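Local coordinates for immunity 23 family protein (Burkholderia dolosa AU0158, PDB 5FFP), which probably acts as the immunity protein of a contact-dependent growth inhibition system, protecting its own cell by neutralising the cognate CdiA toxin, at residues Phe113-Tyr117 with Arg141-Gln145; Val38-Ser43 with Ser104-Tyr110; Ser71-Arg77 with Asn130-Glu136. The contacts are given in a common frame with arbitrary orientation. Numbering follows the deposited sequence.

Contact 1. Residues Phe113-Tyr117 with Arg141-Gln145; sequences FLVEY and RGEFQ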
loop_
_atom_site.group_PDB
_atom_site.type_symbol
_atom_site.label_atom_id
_atom_site.label_comp_id
_atom_site.label_asym_id
_atom_site.label_seq_id
_atom_site.Cartn_x
_atom_site.Cartn_y
_atom_site.Cartn_z
ATOM N N PHE A 113 0.831 -8.031 14.641
ATOM C CA PHE A 113 0.345 -8.850 13.556
ATOM C C PHE A 113 -0.184 -10.171 14.081
ATOM O O PHE A 113 0.318 -10.686 15.073
ATOM C CB PHE A 113 1.462 -9.103 12.541
ATOM C CG PHE A 113 2.050 -7.846 11.926
ATOM C CD1 PHE A 113 1.447 -7.233 10.826
ATOM C CD2 PHE A 113 3.234 -7.315 12.411
ATOM C CE1 PHE A 113 1.989 -6.094 10.250
ATOM C CE2 PHE A 113 3.795 -6.184 11.841
ATOM C CZ PHE A 113 3.174 -5.571 10.753
ATOM N N LEU A 114 -1.200 -10.709 13.411
ATOM C CA LEU A 114 -1.721 -12.024 13.702
ATOM C C LEU A 114 -1.303 -13.008 12.594
ATOM O O LEU A 114 -1.560 -12.760 11.407
ATOM C CB LEU A 114 -3.235 -11.964 13.774
ATOM C CG LEU A 114 -3.955 -13.165 14.398
ATOM C CD1 LEU A 114 -3.530 -13.377 15.837
ATOM C CD2 LEU A 114 -5.462 -12.979 14.326
ATOM N N VAL A 115 -0.673 -14.120 12.980
ATOM C CA VAL A 115 -0.388 -15.231 12.061
ATOM C C VAL A 115 -0.966 -16.519 12.654
ATOM O O VAL A 115 -0.688 -16.862 13.807
ATOM C CB VAL A 115 1.134 -15.431 11.876
ATOM C CG1 VAL A 115 1.425 -16.672 11.041
ATOM C CG2 VAL A 115 1.787 -14.207 11.252
ATOM N N GLU A 116 -1.753 -17.243 11.863
ATOM C CA GLU A 116 -2.369 -18.474 12.326
ATOM C C GLU A 116 -1.635 -19.676 11.717
ATOM O O GLU A 116 -1.039 -19.560 10.649
ATOM C CB GLU A 116 -3.852 -18.515 11.941
ATOM C CG GLU A 116 -4.704 -17.432 12.588
ATOM C CD GLU A 116 -6.158 -17.490 12.103
ATOM O OE1 GLU A 116 -6.426 -18.231 11.134
ATOM O OE2 GLU A 116 -7.041 -16.835 12.687
ATOM N N TYR A 117 -1.649 -20.808 12.429
ATOM C CA TYR A 117 -1.172 -22.061 11.895
ATOM C C TYR A 117 -2.015 -23.194 12.442
ATOM O O TYR A 117 -2.046 -23.424 13.650
ATOM C CB TYR A 117 0.304 -22.319 12.222
ATOM C CG TYR A 117 0.805 -23.643 11.657
ATOM C CD1 TYR A 117 1.180 -23.747 10.326
ATOM C CD2 TYR A 117 0.883 -24.788 12.452
ATOM C CE1 TYR A 117 1.624 -24.950 9.793
ATOM C CE2 TYR A 117 1.325 -26.001 11.933
ATOM C CZ TYR A 117 1.698 -26.073 10.602
ATOM O OH TYR A 117 2.151 -27.241 10.062
ATOM N N ARG A 141 -5.926 -20.558 18.250
ATOM C CA ARG A 141 -6.572 -19.965 17.086
ATOM C C ARG A 141 -7.992 -19.563 17.430
ATOM O O ARG A 141 -8.708 -20.302 18.083
ATOM C CB ARG A 141 -6.595 -20.946 15.916
ATOM C CG ARG A 141 -7.176 -20.339 14.635
ATOM C CD ARG A 141 -6.938 -21.195 13.406
ATOM N NE ARG A 141 -7.858 -22.339 13.385
ATOM C CZ ARG A 141 -9.161 -22.297 13.084
ATOM N NH1 ARG A 141 -9.872 -23.422 13.120
ATOM N NH2 ARG A 141 -9.760 -21.148 12.752
ATOM N N GLY A 142 -8.381 -18.368 16.995
ATOM C CA GLY A 142 -9.664 -17.773 17.351
ATOM C C GLY A 142 -9.624 -16.921 18.627
ATOM O O GLY A 142 -10.583 -16.196 18.906
ATOM N N GLU A 143 -8.539 -17.011 19.406
ATOM C CA GLU A 143 -8.484 -16.380 20.737
ATOM C C GLU A 143 -8.539 -14.859 20.577
ATOM O O GLU A 143 -9.391 -14.203 21.167
ATOM C CB GLU A 143 -7.228 -16.828 21.508
ATOM C CG GLU A 143 -7.180 -16.429 22.987
ATOM C CD GLU A 143 -5.915 -16.897 23.715
ATOM O OE1 GLU A 143 -5.316 -17.924 23.321
ATOM O OE2 GLU A 143 -5.514 -16.261 24.714
ATOM N N PHE A 144 -7.676 -14.317 19.718
ATOM C CA PHE A 144 -7.692 -12.891 19.405
ATOM C C PHE A 144 -9.077 -12.389 18.980
ATOM O O PHE A 144 -9.629 -11.467 19.550
ATOM C CB PHE A 144 -6.657 -12.552 18.322
ATOM C CG PHE A 144 -6.688 -11.108 17.910
ATOM C CD1 PHE A 144 -7.556 -10.688 16.925
ATOM C CD2 PHE A 144 -5.883 -10.174 18.532
ATOM C CE1 PHE A 144 -7.612 -9.370 16.551
ATOM C CE2 PHE A 144 -5.928 -8.852 18.155
ATOM C CZ PHE A 144 -6.793 -8.448 17.168
ATOM N N GLN A 145 -9.640 -12.979 17.957
ATOM C CA GLN A 145 -10.956 -12.544 17.519
ATOM C C GLN A 145 -11.972 -12.546 18.670
ATOM O O GLN A 145 -12.718 -11.591 18.841
ATOM C CB GLN A 145 -11.458 -13.432 16.376
ATOM C CG GLN A 145 -10.698 -13.219 15.078
ATOM C CD GLN A 145 -9.487 -14.145 14.920
ATOM O OE1 GLN A 145 -8.869 -14.578 15.907
ATOM N NE2 GLN A 145 -9.128 -14.427 13.676
#
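A helix that packs on one face of a sheet meets alternate residues of the strand beneath it, and here L114 and E116 are the two that face residues 141-145, while F113 and V115 turn to the far side. The approach begins at R141, in the loop just before the helix, with R141 CA 6.5 Å from E116 CA. Its aliphatic part covers the glutamate, R141 CD standing 3.8 Å from E116 OE1, while its NE forms a salt bridge with E119. G142 follows at the N-cap position; its positive phi of 90° would press a CB against the preceding carbonyl oxygen, which explains glycine at this corner. With F144 the first helical turn reaches the strand: F144 CD1 lies 4.0 Å from L114 CD2, an apolar contact between two buried side chains. Q145 starts out sideways, yet its amide swings back to the strand, where Q145 NE2 gives E116 OE2 a weak hydrogen bond of 3.3 Å and passes 4.0 Å from L114 CD2. The same NE2 also bonds to C57 O. The first turn of helix 143-154 thus lies against one face of the three-stranded antiparallel sheet, with L123 of the central strand 120-127 touching both L114 and F144; F9, from strand 9-15 of the four-stranded sheet, stacks on the F144 ring, and F113, on the opposite face, is covered by helix 72-83.

Contact 2. Residues Val38-Ser43 with Ser104-Tyr110; sequences VWSSNS and SLSDEGY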
loop_
_atom_site.group_PDB
_atom_site.type_symbol
_atom_site.label_atom_id
_atom_site.label_comp_id
_atom_site.label_asym_id
_atom_site.label_seq_id
_atom_site.Cartn_x
_atom_site.Cartn_y
_atom_site.Cartn_z
ATOM N N VAL A 38 1.465 -2.954 25.739
ATOM C CA VAL A 38 1.701 -1.789 24.899
ATOM C C VAL A 38 0.405 -0.995 24.921
ATOM O O VAL A 38 -0.683 -1.549 24.796
ATOM C CB VAL A 38 2.171 -2.172 23.472
ATOM C CG1 VAL A 38 3.471 -2.963 23.528
ATOM C CG2 VAL A 38 1.118 -2.980 22.727
ATOM N N TRP A 39 0.510 0.302 25.138
ATOM C CA TRP A 39 -0.665 1.095 25.429
ATOM C C TRP A 39 -0.525 2.507 24.862
ATOM O O TRP A 39 0.587 2.974 24.504
ATOM C CB TRP A 39 -0.901 1.149 26.956
ATOM C CG TRP A 39 0.169 1.831 27.703
ATOM C CD1 TRP A 39 1.249 1.246 28.287
ATOM C CD2 TRP A 39 0.273 3.225 27.977
ATOM N NE1 TRP A 39 2.029 2.191 28.891
ATOM C CE2 TRP A 39 1.456 3.421 28.714
ATOM C CE3 TRP A 39 -0.540 4.338 27.700
ATOM C CZ2 TRP A 39 1.877 4.681 29.133
ATOM C CZ3 TRP A 39 -0.105 5.625 28.114
ATOM C CH2 TRP A 39 1.083 5.769 28.823
ATOM N N SER A 40 -1.658 3.188 24.781
ATOM C CA SER A 40 -1.708 4.556 24.324
ATOM C C SER A 40 -2.759 5.256 25.119
ATOM O O SER A 40 -3.810 4.692 25.362
ATOM C CB SER A 40 -2.148 4.604 22.844
ATOM O OG SER A 40 -2.565 5.887 22.514
ATOM N N SER A 41 -2.480 6.498 25.506
ATOM C CA SER A 41 -3.475 7.310 26.128
ATOM C C SER A 41 -4.034 8.316 25.126
ATOM O O SER A 41 -4.389 9.425 25.509
ATOM C CB SER A 41 -2.873 8.047 27.308
ATOM O OG SER A 41 -1.833 8.913 26.877
ATOM N N ASN A 42 -4.122 7.902 23.872
ATOM C CA ASN A 42 -4.447 8.753 22.734
ATOM C C ASN A 42 -5.623 8.216 21.955
ATOM O O ASN A 42 -5.837 8.624 20.813
ATOM C CB ASN A 42 -3.293 8.810 21.714
ATOM C CG ASN A 42 -2.088 9.547 22.233
ATOM O OD1 ASN A 42 -2.206 10.395 23.120
ATOM N ND2 ASN A 42 -0.927 9.258 21.677
ATOM N N SER A 43 -6.404 7.321 22.553
ATOM C CA SER A 43 -7.435 6.632 21.802
ATOM C C SER A 43 -8.761 7.321 21.911
ATOM O O SER A 43 -9.034 7.910 22.937
ATOM C CB SER A 43 -7.573 5.222 22.315
ATOM O OG SER A 43 -8.819 4.623 21.928
ATOM N N SER A 104 -4.964 3.681 17.477
ATOM C CA SER A 104 -4.198 4.462 18.439
ATOM C C SER A 104 -2.817 3.829 18.583
ATOM O O SER A 104 -1.829 4.545 18.672
ATOM C CB SER A 104 -4.935 4.601 19.780
ATOM O OG SER A 104 -5.454 3.361 20.229
ATOM N N LEU A 105 -2.755 2.492 18.573
ATOM C CA LEU A 105 -1.480 1.790 18.750
ATOM C C LEU A 105 -0.578 1.909 17.521
ATOM O O LEU A 105 0.568 2.299 17.648
ATOM C CB LEU A 105 -1.686 0.323 19.128
ATOM C CG LEU A 105 -2.387 0.072 20.466
ATOM C CD1 LEU A 105 -2.752 -1.409 20.570
ATOM C CD2 LEU A 105 -1.512 0.495 21.638
ATOM N N SER A 106 -1.102 1.605 16.337
ATOM C CA SER A 106 -0.395 1.905 15.067
ATOM C C SER A 106 0.137 3.314 14.963
ATOM O O SER A 106 1.235 3.542 14.452
ATOM C CB SER A 106 -1.371 1.798 13.890
ATOM O OG SER A 106 -1.878 0.497 13.727
ATOM N N ASP A 107 -0.681 4.269 15.389
ATOM C CA ASP A 107 -0.351 5.656 15.197
ATOM C C ASP A 107 0.805 6.079 16.090
ATOM O O ASP A 107 1.535 7.012 15.773
ATOM C CB ASP A 107 -1.602 6.540 15.370
ATOM C CG ASP A 107 -2.486 6.582 14.072
ATOM O OD1 ASP A 107 -2.251 5.763 13.157
ATOM O OD2 ASP A 107 -3.410 7.431 13.981
ATOM N N GLU A 108 0.978 5.386 17.206
ATOM C CA GLU A 108 2.167 5.565 18.029
ATOM C C GLU A 108 3.371 4.807 17.469
ATOM O O GLU A 108 4.510 5.167 17.737
ATOM C CB GLU A 108 1.916 5.074 19.445
ATOM C CG GLU A 108 1.172 6.062 20.298
ATOM C CD GLU A 108 1.289 5.690 21.750
ATOM O OE1 GLU A 108 1.461 4.475 22.014
ATOM O OE2 GLU A 108 1.206 6.603 22.611
ATOM N N GLY A 109 3.123 3.729 16.741
ATOM C CA GLY A 109 4.206 2.948 16.167
ATOM C C GLY A 109 4.300 1.525 16.639
ATOM O O GLY A 109 5.351 0.898 16.498
ATOM N N TYR A 110 3.221 1.006 17.210
ATOM C CA TYR A 110 3.186 -0.393 17.599
ATOM C C TYR A 110 2.500 -1.117 16.486
ATOM O O TYR A 110 1.343 -0.862 16.180
ATOM C CB TYR A 110 2.462 -0.588 18.914
ATOM C CG TYR A 110 3.170 0.021 20.125
ATOM C CD1 TYR A 110 4.232 -0.637 20.740
ATOM C CD2 TYR A 110 2.737 1.228 20.693
ATOM C CE1 TYR A 110 4.858 -0.102 21.860
ATOM C CE2 TYR A 110 3.357 1.775 21.821
ATOM C CZ TYR A 110 4.415 1.115 22.397
ATOM O OH TYR A 110 5.049 1.646 23.506
#
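A Schellman motif closes helix 103-108, and the short helix so ended packs across the edge strand of the four-stranded sheet, a compact case of a helix crossing a strand nearly at right angles. The axes of strand 38-40 and helix 104-108 come within 8.0 Å at 97°. G109, with phi of 118°, is the C-prime residue: Y110 N bonds to L105 O at 3.0 Å, and G109 N makes a weak bond to S106 O. This turn carries Y110 back to the strand, where V38 CB sits 3.9 Å from the centroid of the Y110 ring in a CH-pi contact over the face, and V38 CG1 is 3.6 Å from Y110 CE1. L105 fills the space beside them, L105 CD2 lying 3.9 Å from V38 O and 4.3 Å from S40 CB. Farther along, the chain turns a corner at S41, where an ST turn forms as N42 N donates to S40 OG at 2.9 Å. S104 CB packs 3.8 Å from S40 OG, and S104 OG lies 3.5 Å from S43 CB. S43 and S104 are linked by hydrogen bonds only indirectly: S43 OG and S104 OG both bond to D48 OD2, on helix 45-52. Beneath the crossing, strand 26-33 pairs with strand 36-44 and supplies L29 and Y31 to L105, while A91 and G90 of the second subunit pack on S106 and D107.

Contact 3. Residues Ser71-Arg77 with Asn130-Glu136; sequences SPEDAYR and NSREAGE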
loop_
_atom_site.group_PDB
_atom_site.type_symbol
_atom_site.label_atom_id
_atom_site.label_comp_id
_atom_site.label_asym_id
_atom_site.label_seq_id
_atom_site.Cartn_x
_atom_site.Cartn_y
_atom_site.Cartn_z
ATOM N N SER A 71 11.782 -16.740 12.911
ATOM C CA SER A 71 12.065 -15.911 14.071
ATOM C C SER A 71 11.040 -14.779 14.197
ATOM O O SER A 71 10.475 -14.350 13.184
ATOM C CB SER A 71 13.479 -15.322 13.945
ATOM O OG SER A 71 13.767 -14.400 14.982
ATOM N N PRO A 72 10.780 -14.302 15.439
ATOM C CA PRO A 72 9.984 -13.081 15.623
ATOM C C PRO A 72 10.616 -11.889 14.921
ATOM O O PRO A 72 9.914 -11.112 14.256
ATOM C CB PRO A 72 10.007 -12.855 17.142
ATOM C CG PRO A 72 11.065 -13.764 17.686
ATOM C CD PRO A 72 11.177 -14.905 16.727
ATOM N N GLU A 73 11.938 -11.765 15.061
ATOM C CA GLU A 73 12.750 -10.718 14.404
ATOM C C GLU A 73 12.582 -10.677 12.877
ATOM O O GLU A 73 12.359 -9.621 12.290
ATOM C CB GLU A 73 14.228 -10.931 14.779
ATOM C CG GLU A 73 15.264 -10.047 14.086
ATOM C CD GLU A 73 16.659 -10.210 14.696
ATOM O OE1 GLU A 73 16.793 -10.292 15.946
ATOM O OE2 GLU A 73 17.642 -10.254 13.919
ATOM N N ASP A 74 12.667 -11.837 12.247
ATOM C CA ASP A 74 12.565 -11.914 10.795
ATOM C C ASP A 74 11.121 -11.749 10.337
ATOM O O ASP A 74 10.862 -11.047 9.367
ATOM C CB ASP A 74 13.152 -13.233 10.272
ATOM C CG ASP A 74 14.645 -13.354 10.538
ATOM O OD1 ASP A 74 15.120 -12.853 11.576
ATOM O OD2 ASP A 74 15.351 -13.958 9.715
ATOM N N ALA A 75 10.182 -12.379 11.038
ATOM C CA ALA A 75 8.759 -12.273 10.688
ATOM C C ALA A 75 8.258 -10.812 10.732
ATOM O O ALA A 75 7.603 -10.338 9.799
ATOM C CB ALA A 75 7.920 -13.151 11.606
ATOM N N TYR A 76 8.582 -10.109 11.811
ATOM C CA TYR A 76 8.201 -8.702 11.949
ATOM C C TYR A 76 8.756 -7.819 10.827
ATOM O O TYR A 76 8.088 -6.895 10.382
ATOM C CB TYR A 76 8.668 -8.167 13.297
ATOM C CG TYR A 76 8.294 -6.724 13.570
ATOM C CD1 TYR A 76 6.992 -6.375 13.892
ATOM C CD2 TYR A 76 9.247 -5.719 13.519
ATOM C CE1 TYR A 76 6.648 -5.060 14.154
ATOM C CE2 TYR A 76 8.917 -4.404 13.773
ATOM C CZ TYR A 76 7.617 -4.076 14.081
ATOM O OH TYR A 76 7.280 -2.768 14.346
ATOM N N ARG A 77 9.974 -8.109 10.381
ATOM C CA ARG A 77 10.588 -7.381 9.273
ATOM C C ARG A 77 9.873 -7.684 7.973
ATOM O O ARG A 77 9.624 -6.793 7.181
ATOM C CB ARG A 77 12.059 -7.760 9.126
ATOM C CG ARG A 77 12.803 -6.933 8.090
ATOM C CD ARG A 77 14.314 -6.981 8.303
ATOM N NE ARG A 77 14.832 -8.352 8.234
ATOM C CZ ARG A 77 15.277 -9.078 9.263
ATOM N NH1 ARG A 77 15.291 -8.586 10.501
ATOM N NH2 ARG A 77 15.718 -10.314 9.051
ATOM N N ASN A 130 12.293 -1.389 14.586
ATOM C CA ASN A 130 13.136 -2.145 15.506
ATOM C C ASN A 130 12.833 -3.657 15.474
ATOM O O ASN A 130 12.238 -4.207 16.392
ATOM C CB ASN A 130 12.976 -1.575 16.910
ATOM C CG ASN A 130 14.008 -2.125 17.885
ATOM O OD1 ASN A 130 14.614 -3.177 17.651
ATOM N ND2 ASN A 130 14.219 -1.407 18.988
ATOM N N SER A 131 13.270 -4.327 14.412
ATOM C CA SER A 131 13.018 -5.762 14.240
ATOM C C SER A 131 13.792 -6.636 15.240
ATOM O O SER A 131 13.332 -7.711 15.597
ATOM C CB SER A 131 13.339 -6.182 12.802
ATOM O OG SER A 131 12.712 -5.319 11.854
ATOM N N ARG A 132 14.953 -6.163 15.693
ATOM C CA ARG A 132 15.726 -6.833 16.751
ATOM C C ARG A 132 14.922 -7.056 18.045
ATOM O O ARG A 132 14.869 -8.176 18.561
ATOM C CB ARG A 132 16.983 -6.003 17.072
ATOM C CG ARG A 132 18.182 -6.289 16.151
ATOM C CD ARG A 132 18.994 -7.505 16.605
ATOM N NE ARG A 132 20.186 -7.831 15.807
ATOM C CZ ARG A 132 20.205 -8.223 14.526
ATOM N NH1 ARG A 132 19.084 -8.308 13.815
ATOM N NH2 ARG A 132 21.364 -8.503 13.940
ATOM N N GLU A 133 14.282 -5.992 18.533
ATOM C CA GLU A 133 13.497 -6.017 19.765
ATOM C C GLU A 133 12.058 -6.528 19.529
ATOM O O GLU A 133 11.195 -6.302 20.362
ATOM C CB GLU A 133 13.397 -4.582 20.355
ATOM C CG GLU A 133 13.086 -4.455 21.844
ATOM C CD GLU A 133 12.461 -3.098 22.264
ATOM O OE1 GLU A 133 13.108 -2.272 22.976
ATOM O OE2 GLU A 133 11.290 -2.856 21.887
ATOM N N ALA A 134 11.768 -7.205 18.422
ATOM C CA ALA A 134 10.411 -7.713 18.196
ATOM C C ALA A 134 10.108 -8.815 19.202
ATOM O O ALA A 134 11.005 -9.238 19.946
ATOM C CB ALA A 134 10.276 -8.243 16.776
ATOM N N GLY A 135 8.865 -9.277 19.253
ATOM C CA GLY A 135 8.516 -10.403 20.115
ATOM C C GLY A 135 7.217 -11.022 19.671
ATOM O O GLY A 135 6.602 -10.539 18.749
ATOM N N GLU A 136 6.797 -12.098 20.324
ATOM C CA GLU A 136 5.548 -12.741 19.969
ATOM C C GLU A 136 5.070 -13.577 21.105
ATOM O O GLU A 136 5.854 -13.935 21.993
ATOM C CB GLU A 136 5.723 -13.662 18.748
ATOM C CG GLU A 136 6.567 -14.909 18.991
ATOM C CD GLU A 136 7.076 -15.581 17.710
ATOM O OE1 GLU A 136 7.618 -14.881 16.825
ATOM O OE2 GLU A 136 6.941 -16.832 17.592
#
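The most striking feature is a salt bridge at the surface, E73 OE2 to R132 NH1, modelled at 2.4 Å, shorter than such a pair should be and best read as a close ion pair of uncertain exact length. It spans the meeting of an N-terminal helical turn with a beta hairpin connection: residues 130-136 lead from the three-stranded antiparallel sheet's central strand into its edge strand 135-140, and residues 71-77 open helix 72-83. Each side is shaped by a local side-chain-to-backbone bond. S71 is the N-cap, its OG accepting a weak bond from E73 N, and in the connection N130 OD1 accepts from E133 N at 3.0 Å, an Asx motif that overlaps the type I turn from S131 to A134. That turn sets A134 against the helix, with A134 CB 3.8 Å from Y76 CB and also 3.8 Å from P72 O. The aromatic ring continues along the turn, Y76 CD2 lying 3.8 Å from S131 CA, while its hydroxyl hydrogen-bonds to K128 O. On the inner side Y76 touches Y111 and F113 of strand 110-117, so one tyrosine joins helix, connection and sheet. At the other end, where the edge strand starts, P72 CB packs 3.1 Å from E136 OE1, the carboxylate itself being paired through OE2 with K122. Backbone also meets backbone directly: S131 O receives a CA-H...O contact from E73 CA, the two atoms 3.3 Å apart.

How the contacts relate
The three contacts illustrate how chemistry varies with place in a small two-sheet protein. Contact 1 is buried, contact 2 partly so, and contact 3 lies at the surface; only this last has a salt bridge directly between its segments. Contact 1 offers one weak amide bond, and contact 2 relies on packing and a shared outside aspartate. Contacts 1 and 3 hold the same three-stranded sheet and touch each other, F113 CE2 reaching Y76 CD1 at 3.8 Å, although their centres are about 17 Å apart. Contact 2 serves the four-stranded sheet, on the other side of the chain's centre from contact 1, but its Y110 begins the strand that contact 1 uses.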